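Local coordinates for protein carbohydrate deacetylase Agd3 (Neosartorya fumigata, PDB 6NWZ) that probably removes acetyl groups from galactosaminogalactan, the exopolysaccharide needed for biofilm formation by the mould Aspergillus fumigatus, at a metal-binding deacetylase domain, at residues 427-432 with 451-456; 472-476 with 486-490; 392-396 with 433-437; 437-441 with 480-484; 380-385 with 418-424. One frame throughout, in Å; residues are numbered along the deposited sequence.

Contact 1 (427-432 with 451-456); sequences SNGIIP and GIRNCV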
# COMPACT_ATOMS: atom_id res chain seq x y z
N SER A 427 21.29 0.97 -4.33
CA SER A 427 22.53 1.72 -4.23
C SER A 427 22.33 3.18 -3.86
O SER A 427 23.29 3.82 -3.40
CB SER A 427 23.31 1.64 -5.55
OG SER A 427 22.55 2.14 -6.64
N ASN A 428 21.13 3.73 -4.03
CA ASN A 428 20.86 5.13 -3.76
C ASN A 428 19.97 5.33 -2.54
O ASN A 428 19.46 6.44 -2.33
CB ASN A 428 20.23 5.80 -4.98
CG ASN A 428 18.89 5.19 -5.35
OD1 ASN A 428 18.55 4.10 -4.90
ND2 ASN A 428 18.13 5.90 -6.18
N GLY A 429 19.78 4.29 -1.73
CA GLY A 429 18.90 4.40 -0.58
C GLY A 429 19.41 3.57 0.58
O GLY A 429 20.18 2.63 0.41
N ILE A 430 18.96 3.95 1.78
CA ILE A 430 19.30 3.25 3.00
C ILE A 430 18.04 3.07 3.83
O ILE A 430 17.02 3.73 3.62
CB ILE A 430 20.37 3.99 3.84
CG1 ILE A 430 19.77 5.26 4.46
CG2 ILE A 430 21.58 4.32 3.00
CD1 ILE A 430 20.70 5.95 5.43
N ILE A 431 18.13 2.16 4.80
CA ILE A 431 17.17 2.09 5.89
C ILE A 431 17.82 2.78 7.08
O ILE A 431 18.69 2.19 7.73
CB ILE A 431 16.78 0.64 6.22
CG1 ILE A 431 16.29 -0.09 4.96
CG2 ILE A 431 15.75 0.61 7.34
CD1 ILE A 431 15.84 -1.52 5.21
N PRO A 432 17.47 4.03 7.39
CA PRO A 432 18.16 4.76 8.45
C PRO A 432 18.05 4.03 9.78
O PRO A 432 17.01 3.44 10.09
CB PRO A 432 17.44 6.12 8.49
CG PRO A 432 16.16 5.91 7.74
CD PRO A 432 16.43 4.85 6.73
N GLY A 451 26.34 8.15 -2.26
CA GLY A 451 25.33 7.98 -3.29
C GLY A 451 23.87 7.97 -2.86
O GLY A 451 23.01 7.57 -3.66
N ILE A 452 23.55 8.42 -1.64
CA ILE A 452 22.23 8.23 -1.06
C ILE A 452 21.33 9.41 -1.42
O ILE A 452 21.69 10.57 -1.21
CB ILE A 452 22.32 8.06 0.47
CG1 ILE A 452 23.24 6.90 0.82
CG2 ILE A 452 20.94 7.83 1.07
CD1 ILE A 452 22.98 5.66 0.01
N ARG A 453 20.15 9.09 -1.96
CA ARG A 453 19.16 10.08 -2.37
C ARG A 453 17.80 9.85 -1.75
O ARG A 453 17.00 10.79 -1.68
CB ARG A 453 19.01 10.09 -3.90
CG ARG A 453 20.30 10.36 -4.65
CD ARG A 453 20.68 11.82 -4.58
NE ARG A 453 21.93 12.09 -5.27
CZ ARG A 453 23.10 12.21 -4.65
NH1 ARG A 453 23.17 12.09 -3.33
NH2 ARG A 453 24.20 12.46 -5.34
N ASN A 454 17.50 8.64 -1.28
CA ASN A 454 16.20 8.31 -0.72
C ASN A 454 16.40 7.39 0.47
O ASN A 454 17.48 6.84 0.69
CB ASN A 454 15.31 7.63 -1.75
CG ASN A 454 15.89 6.33 -2.24
OD1 ASN A 454 15.79 5.30 -1.56
ND2 ASN A 454 16.54 6.36 -3.40
N CYS A 455 15.33 7.22 1.24
CA CYS A 455 15.39 6.35 2.40
C CYS A 455 13.97 5.89 2.73
O CYS A 455 13.07 5.97 1.89
CB CYS A 455 16.05 7.07 3.59
SG CYS A 455 15.01 8.31 4.39
N VAL A 456 13.78 5.42 3.95
CA VAL A 456 12.50 4.92 4.41
C VAL A 456 12.20 5.56 5.76
O VAL A 456 13.11 5.87 6.53
CB VAL A 456 12.51 3.37 4.48
CG1 VAL A 456 13.31 2.88 5.67
CG2 VAL A 456 11.11 2.84 4.51

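Contact 2 (472-476 with 486-490); sequences WPYFT and MQVNP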
# COMPACT_ATOMS: atom_id res chain seq x y z
N TRP A 472 2.12 9.80 -2.08
CA TRP A 472 3.35 10.52 -2.35
C TRP A 472 4.36 10.31 -1.22
O TRP A 472 3.98 10.12 -0.06
CB TRP A 472 3.11 12.02 -2.52
CG TRP A 472 2.22 12.38 -3.66
CD1 TRP A 472 1.78 11.56 -4.65
CD2 TRP A 472 1.65 13.67 -3.93
NE1 TRP A 472 0.97 12.25 -5.52
CE2 TRP A 472 0.88 13.55 -5.10
CE3 TRP A 472 1.72 14.91 -3.29
CZ2 TRP A 472 0.18 14.62 -5.64
CZ3 TRP A 472 1.03 15.97 -3.83
CH2 TRP A 472 0.27 15.82 -5.00
N PRO A 473 5.65 10.35 -1.52
CA PRO A 473 6.66 10.36 -0.46
C PRO A 473 6.82 11.76 0.11
O PRO A 473 6.43 12.76 -0.49
CB PRO A 473 7.93 9.91 -1.19
CG PRO A 473 7.74 10.44 -2.58
CD PRO A 473 6.26 10.33 -2.87
N TYR A 474 7.40 11.81 1.31
CA TYR A 474 7.72 13.07 1.96
C TYR A 474 9.10 13.53 1.51
O TYR A 474 10.01 12.72 1.33
CB TYR A 474 7.67 12.90 3.49
CG TYR A 474 8.27 14.06 4.26
CD1 TYR A 474 7.52 15.19 4.55
CD2 TYR A 474 9.59 14.01 4.71
CE1 TYR A 474 8.07 16.25 5.25
CE2 TYR A 474 10.14 15.07 5.41
CZ TYR A 474 9.38 16.18 5.68
OH TYR A 474 9.93 17.23 6.39
N PHE A 475 9.24 14.84 1.32
CA PHE A 475 10.50 15.43 0.89
C PHE A 475 11.03 16.33 2.00
O PHE A 475 10.32 17.23 2.47
CB PHE A 475 10.33 16.21 -0.41
CG PHE A 475 10.04 15.35 -1.60
CD1 PHE A 475 11.06 14.64 -2.22
CD2 PHE A 475 8.75 15.23 -2.10
CE1 PHE A 475 10.80 13.83 -3.32
CE2 PHE A 475 8.48 14.42 -3.20
CZ PHE A 475 9.51 13.72 -3.81
N THR A 476 12.27 16.08 2.42
CA THR A 476 12.86 16.83 3.52
C THR A 476 13.04 18.30 3.13
O THR A 476 13.24 18.64 1.96
CB THR A 476 14.20 16.23 3.92
OG1 THR A 476 15.14 16.39 2.85
CG2 THR A 476 14.04 14.75 4.23
N MET A 486 15.96 15.15 0.30
CA MET A 486 15.96 13.72 0.56
C MET A 486 14.53 13.18 0.52
O MET A 486 13.62 13.76 1.10
CB MET A 486 16.59 13.42 1.92
CG MET A 486 17.04 11.97 2.10
SD MET A 486 18.52 11.56 1.15
CE MET A 486 19.70 12.70 1.86
N GLN A 487 14.35 12.06 -0.19
CA GLN A 487 13.03 11.47 -0.37
C GLN A 487 12.79 10.42 0.71
O GLN A 487 13.53 9.43 0.79
CB GLN A 487 12.90 10.86 -1.77
CG GLN A 487 11.52 10.30 -2.08
CD GLN A 487 11.44 9.62 -3.43
OE1 GLN A 487 12.19 9.96 -4.35
NE2 GLN A 487 10.53 8.66 -3.57
N VAL A 488 11.77 10.63 1.53
CA VAL A 488 11.40 9.71 2.60
C VAL A 488 10.18 8.92 2.14
O VAL A 488 9.07 9.46 2.06
CB VAL A 488 11.12 10.46 3.91
CG1 VAL A 488 10.72 9.47 5.00
CG2 VAL A 488 12.34 11.25 4.33
N ASN A 489 10.39 7.64 1.85
CA ASN A 489 9.28 6.79 1.44
C ASN A 489 8.62 6.17 2.67
O ASN A 489 9.30 5.79 3.62
CB ASN A 489 9.76 5.68 0.51
CG ASN A 489 10.53 6.21 -0.69
OD1 ASN A 489 9.95 6.72 -1.64
ND2 ASN A 489 11.85 6.09 -0.64
N PRO A 490 7.29 6.06 2.66
CA PRO A 490 6.58 5.53 3.83
C PRO A 490 6.85 4.05 4.05
O PRO A 490 7.22 3.31 3.14
CB PRO A 490 5.11 5.78 3.49
CG PRO A 490 5.07 5.86 2.00
CD PRO A 490 6.37 6.48 1.59

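Contact 3 (392-396 with 433-437); sequences HEEQN and PAITG. With ZN (zinc ion), chain L.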
# COMPACT_ATOMS: atom_id res chain seq x y z
N HIS A 392 25.19 1.00 13.05
CA HIS A 392 23.84 1.25 13.56
C HIS A 392 23.82 2.40 14.56
O HIS A 392 22.98 2.43 15.47
CB HIS A 392 23.24 -0.02 14.18
CG HIS A 392 21.76 0.06 14.40
ND1 HIS A 392 21.20 0.84 15.38
CD2 HIS A 392 20.74 -0.55 13.76
CE1 HIS A 392 19.89 0.72 15.34
NE2 HIS A 392 19.58 -0.12 14.37
N GLU A 393 24.72 3.36 14.40
CA GLU A 393 24.75 4.53 15.27
C GLU A 393 23.51 5.39 15.04
O GLU A 393 23.17 5.71 13.89
CB GLU A 393 26.01 5.36 15.03
CG GLU A 393 26.08 6.64 15.86
CD GLU A 393 27.29 7.49 15.53
OE1 GLU A 393 28.01 7.15 14.57
OE2 GLU A 393 27.53 8.51 16.22
N GLU A 394 22.85 5.77 16.12
CA GLU A 394 21.72 6.68 16.04
C GLU A 394 22.21 8.07 15.65
O GLU A 394 23.21 8.56 16.17
CB GLU A 394 20.99 6.73 17.38
CG GLU A 394 21.03 5.41 18.14
CD GLU A 394 19.70 4.69 18.17
OE1 GLU A 394 18.68 5.35 18.45
OE2 GLU A 394 19.67 3.47 17.90
N GLN A 395 21.49 8.70 14.72
CA GLN A 395 21.98 9.90 14.06
C GLN A 395 21.16 11.15 14.39
O GLN A 395 21.37 12.18 13.75
CB GLN A 395 22.03 9.68 12.55
CG GLN A 395 22.77 8.42 12.15
CD GLN A 395 22.74 8.19 10.66
OE1 GLN A 395 22.25 9.02 9.90
NE2 GLN A 395 23.26 7.04 10.23
N ASN A 396 20.25 11.07 15.36
CA ASN A 396 19.44 12.24 15.69
C ASN A 396 20.29 13.41 16.16
O ASN A 396 19.94 14.57 15.92
CB ASN A 396 18.41 11.88 16.76
CG ASN A 396 17.18 11.22 16.18
OD1 ASN A 396 17.12 10.95 14.98
ND2 ASN A 396 16.19 10.95 17.02
N PRO A 433 19.11 4.05 10.59
CA PRO A 433 19.16 3.18 11.78
C PRO A 433 18.14 3.63 12.82
O PRO A 433 18.22 4.74 13.35
CB PRO A 433 20.60 3.35 12.28
CG PRO A 433 21.00 4.72 11.81
CD PRO A 433 20.28 4.95 10.51
N ALA A 434 17.17 2.76 13.10
CA ALA A 434 16.05 3.09 13.99
C ALA A 434 15.30 4.33 13.52
O ALA A 434 14.70 5.04 14.33
CB ALA A 434 16.52 3.27 15.44
N ILE A 435 15.32 4.58 12.21
CA ILE A 435 14.71 5.75 11.59
C ILE A 435 15.17 7.01 12.32
O ILE A 435 14.34 7.78 12.83
CB ILE A 435 13.18 5.63 11.56
CG1 ILE A 435 12.77 4.23 11.11
CG2 ILE A 435 12.57 6.63 10.58
CD1 ILE A 435 13.26 3.88 9.72
N THR A 436 16.48 7.22 12.39
CA THR A 436 17.05 8.37 13.08
C THR A 436 17.87 9.22 12.11
O THR A 436 18.29 8.75 11.04
CB THR A 436 17.93 7.94 14.28
OG1 THR A 436 19.06 7.19 13.82
CG2 THR A 436 17.13 7.10 15.25
N GLY A 437 18.09 10.47 12.49
CA GLY A 437 18.80 11.41 11.66
C GLY A 437 17.96 12.10 10.60
O GLY A 437 18.49 12.94 9.87
ZN ZN L . 17.93 -1.12 12.94

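Contact 4 (437-441 with 480-484); sequences GLHNG and SDGFA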
# COMPACT_ATOMS: atom_id res chain seq x y z
N GLY A 437 18.09 10.47 12.49
CA GLY A 437 18.80 11.41 11.66
C GLY A 437 17.96 12.10 10.60
O GLY A 437 18.49 12.94 9.87
N LEU A 438 16.68 11.77 10.50
CA LEU A 438 15.82 12.38 9.49
C LEU A 438 15.54 13.85 9.78
O LEU A 438 14.97 14.53 8.91
CB LEU A 438 14.50 11.61 9.38
CG LEU A 438 14.56 10.28 8.62
CD1 LEU A 438 15.13 9.14 9.47
CD2 LEU A 438 13.18 9.90 8.10
N HIS A 439 15.91 14.36 10.96
CA HIS A 439 15.83 15.79 11.25
C HIS A 439 17.21 16.38 11.50
O HIS A 439 17.31 17.56 11.87
CB HIS A 439 14.90 16.05 12.44
CG HIS A 439 13.49 15.61 12.22
ND1 HIS A 439 12.65 16.21 11.30
CD2 HIS A 439 12.76 14.62 12.79
CE1 HIS A 439 11.48 15.61 11.32
NE2 HIS A 439 11.51 14.65 12.22
N ASN A 440 18.26 15.60 11.32
CA ASN A 440 19.63 16.07 11.44
C ASN A 440 20.12 16.46 10.04
O ASN A 440 20.37 15.59 9.20
CB ASN A 440 20.51 14.99 12.06
CG ASN A 440 21.91 15.46 12.34
OD1 ASN A 440 22.43 16.35 11.68
ND2 ASN A 440 22.55 14.84 13.34
N GLY A 441 20.24 17.76 9.80
CA GLY A 441 20.69 18.21 8.49
C GLY A 441 22.09 17.74 8.15
O GLY A 441 22.37 17.38 7.00
N SER A 480 12.34 22.11 8.31
CA SER A 480 11.86 21.06 9.20
C SER A 480 12.91 20.00 9.50
O SER A 480 12.84 19.37 10.56
CB SER A 480 10.63 20.39 8.59
OG SER A 480 9.66 21.35 8.19
N ASP A 481 13.88 19.79 8.61
CA ASP A 481 14.80 18.67 8.75
C ASP A 481 16.27 19.06 8.63
O ASP A 481 17.13 18.18 8.72
CB ASP A 481 14.47 17.60 7.70
CG ASP A 481 12.99 17.26 7.66
OD1 ASP A 481 12.46 16.82 8.70
OD2 ASP A 481 12.36 17.47 6.61
N GLY A 482 16.58 20.35 8.44
CA GLY A 482 17.94 20.80 8.29
C GLY A 482 18.56 20.53 6.93
O GLY A 482 19.69 20.97 6.69
N PHE A 483 17.85 19.84 6.05
CA PHE A 483 18.35 19.51 4.72
C PHE A 483 17.16 19.31 3.80
O PHE A 483 16.13 18.79 4.22
CB PHE A 483 19.23 18.25 4.76
CG PHE A 483 19.69 17.78 3.40
CD1 PHE A 483 18.95 16.87 2.66
CD2 PHE A 483 20.89 18.24 2.88
CE1 PHE A 483 19.38 16.44 1.42
CE2 PHE A 483 21.33 17.81 1.63
CZ PHE A 483 20.57 16.91 0.91
N ALA A 484 17.31 19.73 2.55
CA ALA A 484 16.23 19.68 1.58
C ALA A 484 16.61 18.77 0.42
O ALA A 484 17.73 18.85 -0.10
CB ALA A 484 15.89 21.07 1.04

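Contact 5 (380-385 with 418-424); sequences RDAFGH and GLDQAKW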
# COMPACT_ATOMS: atom_id res chain seq x y z
N ARG A 380 22.72 -15.06 -1.78
CA ARG A 380 22.68 -13.61 -1.97
C ARG A 380 21.62 -13.22 -3.00
O ARG A 380 20.84 -12.29 -2.78
CB ARG A 380 24.05 -13.11 -2.41
CG ARG A 380 24.07 -11.66 -2.84
CD ARG A 380 25.31 -11.37 -3.64
NE ARG A 380 25.35 -12.18 -4.86
CZ ARG A 380 26.41 -12.27 -5.66
NH1 ARG A 380 27.53 -11.61 -5.37
NH2 ARG A 380 26.35 -13.03 -6.74
N ASP A 381 21.59 -13.92 -4.13
CA ASP A 381 20.74 -13.52 -5.24
C ASP A 381 19.28 -13.91 -5.04
O ASP A 381 18.44 -13.57 -5.89
CB ASP A 381 21.27 -14.11 -6.54
CG ASP A 381 22.62 -13.52 -6.94
OD1 ASP A 381 22.87 -12.33 -6.64
OD2 ASP A 381 23.43 -14.24 -7.56
N ALA A 382 18.94 -14.59 -3.95
CA ALA A 382 17.55 -14.89 -3.66
C ALA A 382 16.88 -13.82 -2.81
O ALA A 382 15.66 -13.86 -2.63
CB ALA A 382 17.44 -16.25 -2.97
N PHE A 383 17.64 -12.86 -2.29
CA PHE A 383 17.12 -11.83 -1.40
C PHE A 383 17.46 -10.45 -1.95
O PHE A 383 18.33 -10.28 -2.81
CB PHE A 383 17.70 -11.98 0.02
CG PHE A 383 17.29 -13.24 0.72
CD1 PHE A 383 17.84 -14.47 0.37
CD2 PHE A 383 16.36 -13.21 1.75
CE1 PHE A 383 17.47 -15.63 1.02
CE2 PHE A 383 15.98 -14.37 2.40
CZ PHE A 383 16.54 -15.58 2.04
N GLY A 384 16.74 -9.44 -1.43
CA GLY A 384 17.12 -8.06 -1.66
C GLY A 384 18.11 -7.56 -0.62
O GLY A 384 18.19 -8.08 0.49
N HIS A 385 18.87 -6.54 -1.00
CA HIS A 385 19.94 -6.04 -0.13
C HIS A 385 19.98 -4.52 -0.16
O HIS A 385 19.87 -3.91 -1.22
CB HIS A 385 21.29 -6.63 -0.55
CG HIS A 385 21.28 -8.13 -0.64
ND1 HIS A 385 21.56 -8.93 0.45
CD2 HIS A 385 20.98 -8.96 -1.66
CE1 HIS A 385 21.46 -10.20 0.09
NE2 HIS A 385 21.11 -10.24 -1.19
N GLY A 418 30.83 -8.37 -1.52
CA GLY A 418 30.19 -8.76 -2.75
C GLY A 418 28.68 -8.60 -2.79
O GLY A 418 28.07 -8.89 -3.83
N LEU A 419 28.07 -8.13 -1.71
CA LEU A 419 26.62 -8.03 -1.67
C LEU A 419 26.10 -7.01 -2.68
O LEU A 419 24.98 -7.17 -3.19
CB LEU A 419 26.15 -7.68 -0.26
CG LEU A 419 26.29 -8.81 0.75
CD1 LEU A 419 25.94 -8.36 2.16
CD2 LEU A 419 25.42 -9.99 0.33
N ASP A 420 26.88 -5.98 -3.00
CA ASP A 420 26.39 -4.99 -3.95
C ASP A 420 26.29 -5.52 -5.37
O ASP A 420 25.83 -4.79 -6.25
CB ASP A 420 27.28 -3.74 -3.93
CG ASP A 420 28.71 -4.01 -4.37
OD1 ASP A 420 29.06 -5.18 -4.64
OD2 ASP A 420 29.48 -3.03 -4.44
N GLN A 421 26.70 -6.76 -5.60
CA GLN A 421 26.57 -7.41 -6.90
C GLN A 421 25.30 -8.22 -7.02
O GLN A 421 25.09 -8.87 -8.05
CB GLN A 421 27.79 -8.31 -7.16
CG GLN A 421 29.10 -7.56 -7.30
CD GLN A 421 29.11 -6.60 -8.47
OE1 GLN A 421 29.02 -5.38 -8.29
NE2 GLN A 421 29.20 -7.14 -9.68
N ALA A 422 24.44 -8.21 -6.00
CA ALA A 422 23.26 -9.06 -6.00
C ALA A 422 22.29 -8.63 -7.10
O ALA A 422 22.30 -7.49 -7.57
CB ALA A 422 22.56 -9.01 -4.65
N LYS A 423 21.45 -9.58 -7.51
CA LYS A 423 20.41 -9.28 -8.48
C LYS A 423 19.52 -8.14 -7.99
O LYS A 423 19.19 -7.22 -8.76
CB LYS A 423 19.58 -10.53 -8.76
CG LYS A 423 18.34 -10.27 -9.60
CD LYS A 423 17.58 -11.55 -9.92
CE LYS A 423 17.19 -12.31 -8.66
NZ LYS A 423 16.30 -13.47 -8.94
N TRP A 424 19.15 -8.17 -6.72
CA TRP A 424 18.27 -7.18 -6.11
C TRP A 424 19.09 -6.39 -5.09
O TRP A 424 19.34 -6.87 -3.98
CB TRP A 424 17.07 -7.86 -5.46
CG TRP A 424 16.16 -8.51 -6.46
CD1 TRP A 424 15.73 -7.98 -7.64
CD2 TRP A 424 15.57 -9.81 -6.36
NE1 TRP A 424 14.90 -8.87 -8.28
CE2 TRP A 424 14.79 -10.00 -7.52
CE3 TRP A 424 15.62 -10.83 -5.41
CZ2 TRP A 424 14.06 -11.17 -7.74
CZ3 TRP A 424 14.91 -11.99 -5.64
CH2 TRP A 424 14.14 -12.15 -6.80
O HOH W 1 19.52 -10.66 -5.55

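Contact 1 (427-432 with 451-456)
Asn428 and Gly429 meet Arg453 and Asn454 mainly through backbone. The carbonyl oxygen of Asn428 takes two amides: Arg453 N, 2.8 Å from Asn428 O in a nearly straight bond (177°), and Asn454 N, 3.1 Å from Asn428 O and nearly in line with its C=O. Two residues on, Ile430 N gives Asn454 O a weak bond of 3.4 Å. Softer CA-H...O contacts fill in, such as Cys455 CA to Ile430 O.

Gly429 suits its place because, with no side chain, it lets Asn454 OD1 lie 3.4 Å from Gly429 CA. Asn454 CG stands between its own N and carbonyl carbon (chi1 62°), which turns the amide back over the neighbouring backbone. The amides of Asn428 and Asn454 are almost perpendicular, at 84°, and their ND2 atoms, both donors, are not bonded to each other. Asn454 OD1 is engaged weakly by His594, and Arg453 turns its guanidinium to Trp448.

Strand 429-430, helix 441-449 and strand 454-456 follow one another here; the two strands share a single bridge, and the arrangement is consistent with the curled, incomplete barrel of polysaccharide deacetylases.

Apolar packing occurs in two places. Ile430 CG2 lies 3.6 Å from Ile452 CD1, the branched chains crossing at about a right angle against Trp447 of helix 441-449. Farther along, Val456 CG1 takes Ile431 CG2 at 3.7 Å, side by side, and Pro432 CD at 3.8 Å. Ile431 also packs beside the zinc ligands Asp255 and His388, as a compact aliphatic residue can.

Contact 2 (472-476 with 486-490)
Gln487 lies alongside Phe475 and reaches past it to Pro473. Its CB is 4.0 Å from Phe475 CE1, and its CG fits between two neighbours, 3.7 Å from Pro473 CB and 3.8 Å from Phe475 CE1. An extended chain (chi2 -177°) carries CD past the proline ring, and NE2 ends 3.5 Å from Pro473 CG. The amide nitrogen itself is directed to Ser598 O of helix 594-607, with a weak second bond to Asn489 OD1. Glutamine is apt: aliphatic carbons for the ring, a polar end for the Ser598 carbonyl.

On the opposite face of the sheet, Val488 CG2 meets the edge of the Tyr474 ring; the tyrosine hydroxyl goes to Asp481. Thr476 OG1 accepts Met486 N at 3.0 Å and also pairs with Phe483 O, so one small hydroxyl ties the strand ends to the connection between them, just past helix 478-481.

Backbone bonds set the register. Tyr474 and Val488 form a hydrogen-bonded pair, Val488 N to Tyr474 O 2.7 Å, and Phe475 and Gln487 the next, non-hydrogen-bonded one. This is a short antiparallel pair, in which strand 474-475 runs alongside strand 487-492, itself parallel to strand 454-456 in the deacetylase sheet.

Contact 3 (392-396 with 433-437)
Pro433 packs against His392 and Gln395 in the tight part of this contact between two loops. Pro433 CB sits over one face of the His392 imidazole, 4.0 Å from its centroid and only 4° off the ring normal, a CH-pi contact. Farther round its rim the proline ring is met by the amide of Gln395, whose NE2 is 3.6 Å from Pro433 CG; OE1 of that amide accepts from Trp447. The proline turns its rim to both, CB over the imidazole, CG and CD beside the amide; a compact, rigid aliphatic ring fits this corner.

Thr436 OG1 works twice: it gives its proton to Pro433 O at 2.6 Å, in the carbonyl plane, and accepts Gln395 N at 3.0 Å. Gly437 N then donates to Asn396 OD1 at 2.7 Å, again in the carbonyl plane. Glycine fits there, since its positive phi (83°) and the nearness of Gln395 CB leave little place for a side chain.

The looser side holds the partly exposed Glu394 and Ala434. Here Glu394 OE2 and Ala434 CB are no nearer than 4.0 Å, and the carboxylate serves a different zinc, shared with Asp335.

His392 NE2 binds its own zinc at 2.4 Å. With Asp256 and His388 it completes the Asp-His-His metal site familiar from polysaccharide deacetylases, and Pro433 covers one face of this ligand.

Contact 4 (437-441 with 480-484)
His439 ND1 faces two oxygens at the end of helix 478-481. It donates to Ser480 O at 3.3 Å, from above the carbonyl plane, and makes a weak bond to Asp481 OD1, 2.7 Å from ND1 but bent to 117°. The carboxylate comes in at the edge of the imidazole, the two planes 29° apart. Across the ring, His439 NE2 is bound to Glu339. Acidic partners on both nitrogens would probably favour the protonated imidazole, and histidine suits a buried site where one flat group must serve two directions.

Asp481 is held at its other oxygen: OD2, which also meets Tyr474, takes the backbone N of Thr477. Its CB packs 3.3 Å from Leu438 O.

Two glycines, Gly482 just past helix 478-481 and Gly441 at the start of helix 441-449, let the backbones close up. Gly482 has positive phi (77°), a shape glycine adopts readily, and Gly441 CA makes a CA-H...O contact of 3.4 Å with Gly482 O. Phe483 rests its CB 4.0 Å from Gly441 O, then sends its ring away toward Leu444 and Gln445.

The histidine segment makes a type I turn from Gly437 to Asn440, closed by Asn440 N to Gly437 O. Asn440 OD1 caps Ala443 N, while its ND2 donates to the carbonyls of Gln395 and Ala398; the arrangement is a turn leading into an N-capped helix, against the end of another.

Contact 5 (380-385 with 418-424)
Trp424, Arg380 and Asp381 give up the greatest areas here. The Trp424 ring presents its edge to the turn 380-383, with CZ3 3.6 Å from Ala382 O, while Lys423 CE lies over one of its faces. A large flat indole suits a place where it must both edge against a turn and be covered.

With CG anti to the backbone N (chi1 171°), Arg380 lays CG 3.5 Å from Ala422 CB; the bend at chi3 then turns the guanidinium to Gly418 O, 3.2 Å from NH1. That oxygen also takes Gln421 N, the two donors coming from opposite faces of its plane. Within its own segment Arg380 forms a salt bridge with Asp381, NE to OD1 3.1 Å. The arginine's long chain thus supplies both apolar packing and a fan of donors.

Asp381 OD1 in turn accepts Lys423 N at 3.2 Å, from above the carboxylate plane. A water joins Phe383 O and Trp424 N, and His385 NE2 holds Arg380 O at 2.6 Å.

The contact lies at the start of neighbouring parallel strands 384-387 and 424-426, after helices 377-380 and 400-417, with strand 300-304 on the far side of 384-387 and Phe299 stacked on Trp424.

How the contacts relate
All five contacts lie in the deacetylase domain. Contacts 1 and 2, centres about 11 Å apart, join through strands 454-456 and 487-492, as when Cys455 N meets Gln487 O at 2.9 Å. Contacts 3 and 4 share Gly437, and Gln395 O meets Asn440 ND2 at 2.9 Å; contact 4 also touches contact 2 through Tyr474 and Asp481. Contact 3 carries a ligand of the Asp-His-His zinc, and in contact 1 the Ile431 side chain comes within about 5 Å of another zinc. Contact 5 reaches the same sheet as contacts 1 and 2, but its centre is about 24 Å from that of contact 3 and about 30 Å from that of contact 4.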